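Oligopeptide ABC transporter, periplasmic oligopeptide-binding protein, putative (Thermotoga maritima MSB8, PDB 5IPW) probably binds oligopeptides in the periplasm and delivers them to an ABC transporter for uptake across the inner membrane. Local coordinates at residues I341-A346 / K354-V359; S502-M505 / S511-I514; D516-G521 / K580-N585; S523-Y528 / V551-V556. All coordinates share one frame; numbering follows the deposited sequence.

Interaction 1 of 4, residues I341-A346 / K354-V359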
loop_
_atom_site.group_PDB
_atom_site.type_symbol
_atom_site.label_atom_id
_atom_site.label_comp_id
_atom_site.label_asym_id
_atom_site.label_seq_id
_atom_site.Cartn_x
_atom_site.Cartn_y
_atom_site.Cartn_z
ATOM N N ILE A 341 4.057 -10.085 -18.790
ATOM C CA ILE A 341 5.283 -10.228 -19.572
ATOM C C ILE A 341 5.636 -8.927 -20.281
ATOM O O ILE A 341 4.764 -8.152 -20.679
ATOM C CB ILE A 341 5.165 -11.365 -20.615
ATOM C CG1 ILE A 341 6.535 -11.724 -21.198
ATOM C CG2 ILE A 341 4.201 -10.996 -21.739
ATOM C CD1 ILE A 341 6.505 -12.949 -22.091
ATOM N N SER A 342 6.930 -8.684 -20.413
ATOM C CA SER A 342 7.418 -7.634 -21.287
ATOM C C SER A 342 8.468 -8.251 -22.205
ATOM O O SER A 342 9.219 -9.141 -21.802
ATOM C CB SER A 342 7.973 -6.444 -20.495
ATOM O OG SER A 342 8.737 -6.855 -19.382
ATOM N N LEU A 343 8.472 -7.815 -23.456
ATOM C CA LEU A 343 9.466 -8.265 -24.416
ATOM C C LEU A 343 10.683 -7.361 -24.303
ATOM O O LEU A 343 10.588 -6.241 -23.807
ATOM C CB LEU A 343 8.895 -8.219 -25.835
ATOM C CG LEU A 343 7.562 -8.943 -26.053
ATOM C CD1 LEU A 343 6.976 -8.538 -27.394
ATOM C CD2 LEU A 343 7.726 -10.454 -25.958
ATOM N N ASN A 344 11.829 -7.849 -24.761
ATOM C CA ASN A 344 13.054 -7.073 -24.686
ATOM C C ASN A 344 13.095 -6.056 -25.827
ATOM O O ASN A 344 13.483 -6.378 -26.944
ATOM C CB ASN A 344 14.268 -8.010 -24.711
ATOM C CG ASN A 344 15.566 -7.294 -24.399
ATOM O OD1 ASN A 344 15.633 -6.065 -24.405
ATOM N ND2 ASN A 344 16.612 -8.065 -24.131
ATOM N N TYR A 345 12.701 -4.821 -25.539
ATOM C CA TYR A 345 12.594 -3.779 -26.570
ATOM C C TYR A 345 13.928 -3.097 -26.862
ATOM O O TYR A 345 14.004 -2.187 -27.695
ATOM C CB TYR A 345 11.538 -2.751 -26.166
ATOM C CG TYR A 345 10.262 -3.411 -25.708
ATOM C CD1 TYR A 345 9.493 -4.152 -26.587
ATOM C CD2 TYR A 345 9.850 -3.329 -24.386
ATOM C CE1 TYR A 345 8.336 -4.777 -26.171
ATOM C CE2 TYR A 345 8.693 -3.953 -23.955
ATOM C CZ TYR A 345 7.939 -4.673 -24.852
ATOM O OH TYR A 345 6.795 -5.296 -24.431
ATOM N N ALA A 346 14.971 -3.524 -26.152
ATOM C CA ALA A 346 16.345 -3.188 -26.500
ATOM C C ALA A 346 17.123 -4.449 -26.908
ATOM O O ALA A 346 18.335 -4.492 -26.785
ATOM C CB ALA A 346 17.025 -2.490 -25.331
ATOM N N LYS A 354 13.077 -5.269 -33.848
ATOM C CA LYS A 354 12.108 -4.652 -34.768
ATOM C C LYS A 354 10.702 -5.222 -34.609
ATOM O O LYS A 354 9.740 -4.473 -34.437
ATOM C CB LYS A 354 12.563 -4.817 -36.224
ATOM C CG LYS A 354 13.528 -3.742 -36.709
ATOM C CD LYS A 354 12.808 -2.528 -37.296
ATOM C CE LYS A 354 12.583 -2.650 -38.800
ATOM N NZ LYS A 354 11.650 -3.753 -39.166
ATOM N N VAL A 355 10.594 -6.547 -34.667
ATOM C CA VAL A 355 9.324 -7.237 -34.433
ATOM C C VAL A 355 8.728 -6.870 -33.068
ATOM O O VAL A 355 7.528 -6.601 -32.962
ATOM C CB VAL A 355 9.506 -8.766 -34.519
ATOM C CG1 VAL A 355 8.295 -9.512 -33.961
ATOM C CG2 VAL A 355 9.777 -9.183 -35.961
ATOM N N PHE A 356 9.576 -6.855 -32.038
ATOM C CA PHE A 356 9.159 -6.587 -30.647
ATOM C C PHE A 356 8.641 -5.157 -30.409
ATOM O O PHE A 356 7.692 -4.960 -29.655
ATOM C CB PHE A 356 10.321 -6.886 -29.677
ATOM C CG PHE A 356 10.564 -8.361 -29.411
ATOM C CD1 PHE A 356 9.859 -9.360 -30.073
ATOM C CD2 PHE A 356 11.541 -8.741 -28.507
ATOM C CE1 PHE A 356 10.110 -10.699 -29.815
ATOM C CE2 PHE A 356 11.796 -10.077 -28.249
ATOM C CZ PHE A 356 11.079 -11.055 -28.903
ATOM N N ASN A 357 9.253 -4.167 -31.045
ATOM C CA ASN A 357 8.815 -2.777 -30.892
ATOM C C ASN A 357 7.617 -2.394 -31.756
ATOM O O ASN A 357 7.120 -1.271 -31.670
ATOM C CB ASN A 357 9.964 -1.822 -31.179
ATOM C CG ASN A 357 10.965 -1.775 -30.048
ATOM O OD1 ASN A 357 10.878 -0.919 -29.169
ATOM N ND2 ASN A 357 11.915 -2.703 -30.055
ATOM N N ASP A 358 7.170 -3.319 -32.598
ATOM C CA ASP A 358 5.970 -3.116 -33.386
ATOM C C ASP A 358 4.772 -3.352 -32.480
ATOM O O ASP A 358 4.501 -4.485 -32.085
ATOM C CB ASP A 358 5.944 -4.072 -34.582
ATOM C CG ASP A 358 4.850 -3.736 -35.593
ATOM O OD1 ASP A 358 4.012 -2.842 -35.330
ATOM O OD2 ASP A 358 4.834 -4.382 -36.662
ATOM N N VAL A 359 4.067 -2.270 -32.161
ATOM C CA VAL A 359 2.874 -2.314 -31.308
ATOM C C VAL A 359 1.946 -3.464 -31.693
ATOM O O VAL A 359 1.425 -4.185 -30.834
ATOM C CB VAL A 359 2.057 -1.006 -31.413
ATOM C CG1 VAL A 359 0.871 -1.047 -30.458
ATOM C CG2 VAL A 359 2.927 0.217 -31.125
#
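Leu-343, Asn-344 and Tyr-345, at the end of strand 340-343 and just beyond it, meet Phe-356, in helix 350-357, and the neighbouring Asn-357. The apolar share is centred on Phe-356, whose CG lies anti to the carbonyl carbon (chi1 -76°), a turn that carries the ring to Leu-343. Leu-343 CB sits over one face, a CH-pi contact 4.1 Å from the ring centroid. At the ring's edge, in its plane, the Asn-344 O lies 3.4 Å from Phe-356 CD2. Phe-441 of strand 440-445 meets the same ring edge-to-face, so the helix packs on the sheet.

The Tyr-345 ring turns its own edge to the helix, CE1 standing 3.5 Å from the Phe-356 O. Its hydroxyl accepts from the Leu-343 N and is also hydrogen-bonded to the Trp-587 O.

One hydrogen bond joins the segments: Asn-357 ND2 gives to the Tyr-345 O at 3.2 Å, nearly straight at 164°. The same ND2 bonds the Arg-353 O. Asn-344 OD1 closes an Asx turn on the Ala-346 N, while its ND2 is hydrogen-bonded to the Phe-487 O. A buried apolar contact is thus bordered by polar side chains that bond backbone N-H groups and carbonyls, so directional bonds as well as packing set the chain after the strand.

Interaction 2 of 4, residues S502-M505 / S511-I514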
loop_
_atom_site.group_PDB
_atom_site.type_symbol
_atom_site.label_atom_id
_atom_site.label_comp_id
_atom_site.label_asym_id
_atom_site.label_seq_id
_atom_site.Cartn_x
_atom_site.Cartn_y
_atom_site.Cartn_z
ATOM N N SER A 502 3.745 5.744 -4.738
ATOM C CA SER A 502 4.678 5.360 -3.676
ATOM C C SER A 502 5.725 4.352 -4.169
ATOM O O SER A 502 6.739 4.134 -3.503
ATOM C CB SER A 502 3.910 4.756 -2.500
ATOM O OG SER A 502 3.246 3.561 -2.886
ATOM N N SER A 503 5.445 3.717 -5.311
ATOM C CA SER A 503 6.359 2.773 -5.970
ATOM C C SER A 503 6.196 2.916 -7.485
ATOM O O SER A 503 5.721 2.003 -8.163
ATOM C CB SER A 503 6.040 1.340 -5.541
ATOM O OG SER A 503 6.256 1.158 -4.150
ATOM N N PRO A 504 6.581 4.081 -8.022
ATOM C CA PRO A 504 6.219 4.454 -9.382
ATOM C C PRO A 504 7.019 3.812 -10.518
ATOM O O PRO A 504 6.788 4.159 -11.676
ATOM C CB PRO A 504 6.461 5.965 -9.386
ATOM C CG PRO A 504 7.562 6.159 -8.412
ATOM C CD PRO A 504 7.278 5.174 -7.323
ATOM N N MET A 505 7.933 2.893 -10.219
ATOM C CA MET A 505 8.855 2.417 -11.244
ATOM C C MET A 505 8.155 1.694 -12.396
ATOM O O MET A 505 8.605 1.779 -13.531
ATOM C CB MET A 505 9.948 1.534 -10.640
ATOM C CG MET A 505 9.507 0.136 -10.243
ATOM S SD MET A 505 10.814 -0.748 -9.369
ATOM C CE MET A 505 10.671 -2.360 -10.143
ATOM N N SER A 511 11.625 6.750 -12.536
ATOM C CA SER A 511 11.037 7.333 -11.330
ATOM C C SER A 511 11.722 6.797 -10.070
ATOM O O SER A 511 11.557 7.356 -8.988
ATOM C CB SER A 511 9.544 7.045 -11.273
ATOM O OG SER A 511 9.304 5.656 -11.334
ATOM N N GLU A 512 12.477 5.709 -10.212
ATOM C CA GLU A 512 13.205 5.108 -9.088
ATOM C C GLU A 512 14.609 4.695 -9.530
ATOM O O GLU A 512 14.895 4.609 -10.721
ATOM C CB GLU A 512 12.440 3.891 -8.534
ATOM C CG GLU A 512 11.025 4.194 -8.047
ATOM C CD GLU A 512 10.403 3.052 -7.249
ATOM O OE1 GLU A 512 11.023 2.613 -6.262
ATOM O OE2 GLU A 512 9.290 2.595 -7.596
ATOM N N ASN A 513 15.480 4.431 -8.564
ATOM C CA ASN A 513 16.866 4.045 -8.862
ATOM C C ASN A 513 17.018 2.609 -9.398
ATOM O O ASN A 513 18.125 2.188 -9.755
ATOM C CB ASN A 513 17.786 4.281 -7.648
ATOM C CG ASN A 513 17.434 3.412 -6.442
ATOM O OD1 ASN A 513 16.477 2.628 -6.459
ATOM N ND2 ASN A 513 18.215 3.558 -5.378
ATOM N N ILE A 514 15.915 1.862 -9.446
ATOM C CA ILE A 514 15.885 0.582 -10.153
ATOM C C ILE A 514 14.744 0.577 -11.167
ATOM O O ILE A 514 13.682 1.154 -10.934
ATOM C CB ILE A 514 15.806 -0.630 -9.190
ATOM C CG1 ILE A 514 14.544 -0.581 -8.326
ATOM C CG2 ILE A 514 17.048 -0.664 -8.311
ATOM C CD1 ILE A 514 14.466 -1.667 -7.271
#
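This is a surface contact between two pieces of one irregular loop, the long connection from strand 489-494 to helix 523-534, in which 502-505 and 511-514 are brought together over a short excursion of the chain. Its polar centre is the carboxylate of Glu-512. OE2 takes the backbone N-H of Met-505 at 3.0 Å on its anti lone pair, the one away from OE1, and the bond is bent, with an N-H...O angle of 139°. The Glu-512 side chain reaches there extended beyond CG and passes Met-505 at about a right angle, its OE2 3.3 Å from Met-505 CB. That oxygen also lies 3.3 Å from Pro-504 CD.

Both segments belong to the region characteristic of family 5 extracellular solute-binding proteins, as an irregular connection out of the sheet that contains strand 489-494. With neither of them in a helix or strand, the loop is held here by a side chain bonding to the main chain. Ser-511 CB packs against Pro-504 CG, 3.6 Å away. The OG of Ser-511 is hydrogen-bonded to the Phe-508 O, in the residues that connect the two segments. Tyr-559 of helix 550-564 touches both Pro-504 and Ser-511 and so backs this end of the loop.

Farther along, Met-505 bends at chi3 (-137°), and its SD lies 3.9 Å from CG1 of Ile-514, an exposed side chain.

Interaction 3 of 4, residues D516-G521 / K580-N585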
loop_
_atom_site.group_PDB
_atom_site.type_symbol
_atom_site.label_atom_id
_atom_site.label_comp_id
_atom_site.label_asym_id
_atom_site.label_seq_id
_atom_site.Cartn_x
_atom_site.Cartn_y
_atom_site.Cartn_z
ATOM N N ASP A 516 11.999 -1.265 -13.928
ATOM C CA ASP A 516 11.206 -2.449 -14.198
ATOM C C ASP A 516 11.727 -3.110 -15.456
ATOM O O ASP A 516 12.365 -2.473 -16.284
ATOM C CB ASP A 516 9.733 -2.111 -14.397
ATOM C CG ASP A 516 8.869 -3.352 -14.480
ATOM O OD1 ASP A 516 8.599 -3.952 -13.414
ATOM O OD2 ASP A 516 8.489 -3.751 -15.603
ATOM N N PHE A 517 11.424 -4.387 -15.602
ATOM C CA PHE A 517 11.900 -5.155 -16.732
ATOM C C PHE A 517 11.551 -4.554 -18.085
ATOM O O PHE A 517 12.367 -4.634 -19.008
ATOM C CB PHE A 517 11.368 -6.582 -16.661
ATOM C CG PHE A 517 11.791 -7.312 -15.430
ATOM C CD1 PHE A 517 13.132 -7.467 -15.137
ATOM C CD2 PHE A 517 10.855 -7.833 -14.558
ATOM C CE1 PHE A 517 13.533 -8.134 -14.000
ATOM C CE2 PHE A 517 11.251 -8.504 -13.416
ATOM C CZ PHE A 517 12.591 -8.659 -13.140
ATOM N N TRP A 518 10.367 -3.950 -18.212
ATOM C CA TRP A 518 9.879 -3.541 -19.538
ATOM C C TRP A 518 10.708 -2.426 -20.176
ATOM O O TRP A 518 10.794 -2.361 -21.392
ATOM C CB TRP A 518 8.364 -3.219 -19.553
ATOM C CG TRP A 518 7.919 -1.884 -18.977
ATOM C CD1 TRP A 518 7.440 -1.657 -17.722
ATOM C CD2 TRP A 518 7.850 -0.625 -19.662
ATOM N NE1 TRP A 518 7.110 -0.333 -17.567
ATOM C CE2 TRP A 518 7.347 0.323 -18.744
ATOM C CE3 TRP A 518 8.180 -0.202 -20.954
ATOM C CZ2 TRP A 518 7.182 1.676 -19.071
ATOM C CZ3 TRP A 518 8.012 1.152 -21.280
ATOM C CH2 TRP A 518 7.521 2.068 -20.339
ATOM N N TYR A 519 11.344 -1.579 -19.372
ATOM C CA TYR A 519 12.209 -0.542 -19.927
ATOM C C TYR A 519 13.656 -0.644 -19.482
ATOM O O TYR A 519 14.412 0.310 -19.640
ATOM C CB TYR A 519 11.668 0.852 -19.605
ATOM C CG TYR A 519 11.594 1.202 -18.140
ATOM C CD1 TYR A 519 12.676 1.773 -17.480
ATOM C CD2 TYR A 519 10.427 0.997 -17.424
ATOM C CE1 TYR A 519 12.600 2.109 -16.144
ATOM C CE2 TYR A 519 10.340 1.332 -16.091
ATOM C CZ TYR A 519 11.428 1.884 -15.454
ATOM O OH TYR A 519 11.348 2.218 -14.124
ATOM N N ILE A 520 14.055 -1.798 -18.964
ATOM C CA ILE A 520 15.357 -1.911 -18.308
ATOM C C ILE A 520 16.515 -1.662 -19.282
ATOM O O ILE A 520 17.467 -0.963 -18.943
ATOM C CB ILE A 520 15.507 -3.251 -17.543
ATOM C CG1 ILE A 520 16.720 -3.198 -16.619
ATOM C CG2 ILE A 520 15.608 -4.442 -18.480
ATOM C CD1 ILE A 520 16.752 -4.333 -15.621
ATOM N N GLY A 521 16.410 -2.197 -20.495
ATOM C CA GLY A 521 17.380 -1.924 -21.553
ATOM C C GLY A 521 17.518 -0.451 -21.928
ATOM O O GLY A 521 18.583 -0.026 -22.365
ATOM N N LYS A 580 -3.038 6.383 -20.497
ATOM C CA LYS A 580 -3.357 6.476 -21.921
ATOM C C LYS A 580 -2.177 5.919 -22.696
ATOM O O LYS A 580 -2.318 4.983 -23.473
ATOM C CB LYS A 580 -3.635 7.937 -22.335
ATOM C CG LYS A 580 -3.972 8.142 -23.810
ATOM C CD LYS A 580 -3.877 9.603 -24.228
ATOM C CE LYS A 580 -3.867 9.735 -25.744
ATOM N NZ LYS A 580 -3.815 11.151 -26.209
ATOM N N ILE A 581 -1.006 6.489 -22.451
ATOM C CA ILE A 581 0.222 6.036 -23.092
ATOM C C ILE A 581 0.390 4.512 -22.969
ATOM O O ILE A 581 0.525 3.816 -23.972
ATOM C CB ILE A 581 1.439 6.791 -22.524
ATOM C CG1 ILE A 581 1.463 8.215 -23.100
ATOM C CG2 ILE A 581 2.724 6.039 -22.834
ATOM C CD1 ILE A 581 2.489 9.151 -22.488
ATOM N N HIS A 582 0.341 3.994 -21.750
ATOM C CA HIS A 582 0.420 2.546 -21.530
ATOM C C HIS A 582 -0.694 1.761 -22.225
ATOM O O HIS A 582 -0.619 0.535 -22.346
ATOM C CB HIS A 582 0.379 2.222 -20.029
ATOM C CG HIS A 582 1.707 2.315 -19.344
ATOM N ND1 HIS A 582 2.506 1.212 -19.124
ATOM C CD2 HIS A 582 2.371 3.373 -18.821
ATOM C CE1 HIS A 582 3.606 1.590 -18.498
ATOM N NE2 HIS A 582 3.550 2.894 -18.301
ATOM N N ARG A 583 -1.743 2.459 -22.641
ATOM C CA ARG A 583 -2.883 1.844 -23.310
ATOM C C ARG A 583 -2.585 1.677 -24.788
ATOM O O ARG A 583 -2.805 0.617 -25.361
ATOM C CB ARG A 583 -4.102 2.744 -23.137
ATOM C CG ARG A 583 -5.442 2.056 -23.234
ATOM C CD ARG A 583 -6.507 2.938 -22.601
ATOM N NE ARG A 583 -6.537 4.286 -23.180
ATOM C CZ ARG A 583 -6.979 5.385 -22.564
ATOM N NH1 ARG A 583 -7.438 5.342 -21.317
ATOM N NH2 ARG A 583 -6.950 6.548 -23.204
ATOM N N GLU A 584 -2.086 2.751 -25.388
ATOM C CA GLU A 584 -1.759 2.784 -26.807
ATOM C C GLU A 584 -0.542 1.908 -27.145
ATOM O O GLU A 584 -0.508 1.276 -28.202
ATOM C CB GLU A 584 -1.556 4.237 -27.253
ATOM C CG GLU A 584 -2.880 4.987 -27.373
ATOM C CD GLU A 584 -2.747 6.497 -27.304
ATOM O OE1 GLU A 584 -3.773 7.177 -27.514
ATOM O OE2 GLU A 584 -1.639 7.012 -27.039
ATOM N N ASN A 585 0.440 1.878 -26.245
ATOM C CA ASN A 585 1.558 0.934 -26.319
ATOM C C ASN A 585 1.335 -0.134 -25.267
ATOM O O ASN A 585 0.950 0.179 -24.156
ATOM C CB ASN A 585 2.875 1.637 -26.029
ATOM C CG ASN A 585 3.063 2.899 -26.852
ATOM O OD1 ASN A 585 3.778 2.893 -27.849
ATOM N ND2 ASN A 585 2.429 3.992 -26.435
#
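Trp-518 and His-582 make the whole of this small contact, two buried rings that reach toward each other from backbones well apart: their CA atoms, the nearest pair, are separated by 11.4 Å. The tight part is the approach of the two rings. His-582 CE1 comes to 3.6 Å from Trp-518 CZ2, and His-582 NE2 follows at 3.9 Å from the same carbon. The imidazole and the six-membered ring of the indole have centroids 5.3 Å apart and planes at 80°, meeting obliquely. Trp-518 CG sits between its backbone N and carbonyl carbon (chi1 77°), which swings the indole across toward the helix.

One nitrogen of each ring is hydrogen-bonded to the loop that precedes 516-521: Trp-518 NE1 to the Val-506 O, and His-582 NE2 to the Ile-507 O. Trp-587 stacks on Trp-518 and meets His-582 edge-to-face. Behind the indole, the buried Asp-516 takes the Trp-518 N on its OD2 at 3.2 Å, an Asx turn that shapes the backbone carrying the ring.

The open side is limited to Lys-580 and Glu-584, exposed on the far flank of helix 568-584, and to Gly-521 at the end of the other segment. Where that helix stops, Asn-585 ND2 bonds back to the Ile-581 O of the last helical turn at 3.1 Å. Together Trp-518, His-582 and Trp-587 form an aromatic cluster that joins the loop before helix 523-534 to the C-terminal end of helix 568-584.

Interaction 4 of 4, residues S523-Y528 / V551-V556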
loop_
_atom_site.group_PDB
_atom_site.type_symbol
_atom_site.label_atom_id
_atom_site.label_comp_id
_atom_site.label_asym_id
_atom_site.label_seq_id
_atom_site.Cartn_x
_atom_site.Cartn_y
_atom_site.Cartn_z
ATOM N N SER A 523 17.409 2.004 -19.766
ATOM C CA SER A 523 17.890 2.727 -18.575
ATOM C C SER A 523 19.037 3.695 -18.849
ATOM O O SER A 523 19.170 4.710 -18.161
ATOM C CB SER A 523 18.326 1.738 -17.492
ATOM O OG SER A 523 17.236 0.948 -17.052
ATOM N N GLY A 524 19.879 3.370 -19.828
ATOM C CA GLY A 524 20.971 4.255 -20.224
ATOM C C GLY A 524 20.432 5.586 -20.716
ATOM O O GLY A 524 20.742 6.644 -20.162
ATOM N N TRP A 525 19.594 5.513 -21.743
ATOM C CA TRP A 525 19.003 6.697 -22.364
ATOM C C TRP A 525 18.052 7.454 -21.442
ATOM O O TRP A 525 18.065 8.686 -21.416
ATOM C CB TRP A 525 18.274 6.300 -23.652
ATOM C CG TRP A 525 19.216 5.994 -24.768
ATOM C CD1 TRP A 525 19.692 4.767 -25.135
ATOM C CD2 TRP A 525 19.816 6.939 -25.654
ATOM N NE1 TRP A 525 20.546 4.891 -26.204
ATOM C CE2 TRP A 525 20.639 6.214 -26.542
ATOM C CE3 TRP A 525 19.732 8.329 -25.788
ATOM C CZ2 TRP A 525 21.374 6.836 -27.551
ATOM C CZ3 TRP A 525 20.463 8.946 -26.790
ATOM C CH2 TRP A 525 21.275 8.199 -27.659
ATOM N N ILE A 526 17.232 6.718 -20.694
ATOM C CA ILE A 526 16.302 7.317 -19.734
ATOM C C ILE A 526 17.051 8.161 -18.704
ATOM O O ILE A 526 16.601 9.239 -18.322
ATOM C CB ILE A 526 15.465 6.236 -19.015
ATOM C CG1 ILE A 526 14.488 5.592 -20.001
ATOM C CG2 ILE A 526 14.692 6.826 -17.838
ATOM C CD1 ILE A 526 13.971 4.247 -19.554
ATOM N N SER A 527 18.193 7.659 -18.251
ATOM C CA SER A 527 19.022 8.374 -17.293
ATOM C C SER A 527 19.699 9.579 -17.958
ATOM O O SER A 527 19.825 10.647 -17.350
ATOM C CB SER A 527 20.059 7.418 -16.714
ATOM O OG SER A 527 20.667 7.958 -15.566
ATOM N N TYR A 528 20.123 9.396 -19.209
ATOM C CA TYR A 528 20.687 10.479 -20.023
ATOM C C TYR A 528 19.656 11.599 -20.256
ATOM O O TYR A 528 19.993 12.784 -20.196
ATOM C CB TYR A 528 21.228 9.913 -21.352
ATOM C CG TYR A 528 21.713 10.945 -22.355
ATOM C CD1 TYR A 528 22.580 11.970 -21.975
ATOM C CD2 TYR A 528 21.322 10.880 -23.692
ATOM C CE1 TYR A 528 23.027 12.911 -22.889
ATOM C CE2 TYR A 528 21.765 11.817 -24.615
ATOM C CZ TYR A 528 22.618 12.832 -24.207
ATOM O OH TYR A 528 23.066 13.772 -25.107
ATOM N N VAL A 551 7.361 8.258 -26.919
ATOM C CA VAL A 551 6.281 8.111 -25.960
ATOM C C VAL A 551 6.792 7.676 -24.568
ATOM O O VAL A 551 6.151 7.961 -23.552
ATOM C CB VAL A 551 5.211 7.144 -26.521
ATOM C CG1 VAL A 551 5.703 5.704 -26.514
ATOM C CG2 VAL A 551 3.900 7.294 -25.772
ATOM N N VAL A 552 7.944 7.003 -24.525
ATOM C CA VAL A 552 8.603 6.668 -23.257
ATOM C C VAL A 552 9.173 7.920 -22.594
ATOM O O VAL A 552 8.968 8.140 -21.402
ATOM C CB VAL A 552 9.722 5.620 -23.454
ATOM C CG1 VAL A 552 10.537 5.429 -22.185
ATOM C CG2 VAL A 552 9.135 4.284 -23.888
ATOM N N TYR A 553 9.889 8.741 -23.358
ATOM C CA TYR A 553 10.413 10.006 -22.833
ATOM C C TYR A 553 9.296 10.887 -22.283
ATOM O O TYR A 553 9.537 11.747 -21.432
ATOM C CB TYR A 553 11.167 10.787 -23.912
ATOM C CG TYR A 553 12.549 10.274 -24.282
ATOM C CD1 TYR A 553 13.371 9.638 -23.349
ATOM C CD2 TYR A 553 13.057 10.474 -25.565
ATOM C CE1 TYR A 553 14.637 9.193 -23.696
ATOM C CE2 TYR A 553 14.321 10.033 -25.917
ATOM C CZ TYR A 553 15.108 9.394 -24.979
ATOM O OH TYR A 553 16.364 8.955 -25.322
ATOM N N ARG A 554 8.084 10.681 -22.793
ATOM C CA ARG A 554 6.911 11.433 -22.361
ATOM C C ARG A 554 6.462 11.001 -20.965
ATOM O O ARG A 554 6.192 11.844 -20.104
ATOM C CB ARG A 554 5.767 11.267 -23.380
ATOM C CG ARG A 554 5.042 12.558 -23.745
ATOM C CD ARG A 554 5.997 13.709 -24.054
ATOM N NE ARG A 554 7.187 13.276 -24.793
ATOM C CZ ARG A 554 8.351 13.927 -24.819
ATOM N NH1 ARG A 554 8.521 15.063 -24.148
ATOM N NH2 ARG A 554 9.365 13.434 -25.523
ATOM N N LEU A 555 6.389 9.688 -20.745
ATOM C CA LEU A 555 6.064 9.135 -19.423
ATOM C C LEU A 555 6.979 9.667 -18.322
ATOM O O LEU A 555 6.547 9.831 -17.184
ATOM C CB LEU A 555 6.126 7.606 -19.433
ATOM C CG LEU A 555 4.908 6.883 -19.995
ATOM C CD1 LEU A 555 5.210 5.404 -20.162
ATOM C CD2 LEU A 555 3.688 7.071 -19.107
ATOM N N VAL A 556 8.238 9.934 -18.658
ATOM C CA VAL A 556 9.163 10.534 -17.701
ATOM C C VAL A 556 8.672 11.929 -17.350
ATOM O O VAL A 556 8.541 12.262 -16.176
ATOM C CB VAL A 556 10.602 10.618 -18.251
ATOM C CG1 VAL A 556 11.516 11.346 -17.278
ATOM C CG2 VAL A 556 11.151 9.226 -18.539
#
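Two helices, 523-534 and 550-564, pack here at the starts of both, their short segments crossing at -51° with a closest axis approach of 10.9 Å, so the contact is made mainly by side chains. Ile-526 is the apolar bridge. Its two branches go to different partners on the second helix: CG2 meets Val-556 CG2 at 4.3 Å, and CD1 reaches toward Val-552 CG1 at 4.5 Å. Val-552 and Val-556 stand one turn apart, so the isoleucine spans a full turn of the facing helix.

Tyr-553 and Trp-525 make the second point of contact. The phenol approaches obliquely, its OH 3.5 Å from Trp-525 CE3 and 3.7 Å from Trp-525 CB. Tyr-553 CG lies anti to its carbonyl carbon (chi1 -75°), and the ring carries its hydroxyl to the indole. Neither polar end is spent on the other: the Tyr-553 OH is hydrogen-bonded to Glu-547 OE2, and Trp-525 NE1 to the Gly-545 O, both in the connection that leads into helix 550-564. These two bonds therefore fasten that connection to the same pair of side chains that span the helices.

Around the contact, Tyr-529, one turn beyond Trp-525, stacks on the Tyr-553 ring, and Ile-530 of the same helix touches Val-556. Ile-526 also packs on Tyr-519, in the loop ahead of its helix, while Val-551 and Leu-555 look to another side and lie against Ile-581 of helix 568-584, which places helix 550-564 between the other two.

From the N terminus, interaction 1 comes first and closes the short connection from strand 340-343 into helix 350-357. Interaction 2 follows in series, drawing together the loop after strand 489-494. Interaction 3 then spans from that loop's end to helix 568-584, and the stretch it encloses holds interaction 4, where helix 523-534 meets helix 550-564. Interaction 3 touches all three others: Ser-342 and Tyr-345 lie against Trp-518, the Met-505 O probably accepts a hydrogen bond from Tyr-519 OH, and Ile-581 and Tyr-519 pack on Val-551 and Ile-526. An inner strand of the sheet, the long loop and the three helices are thus joined through segments 516-521 and 580-585.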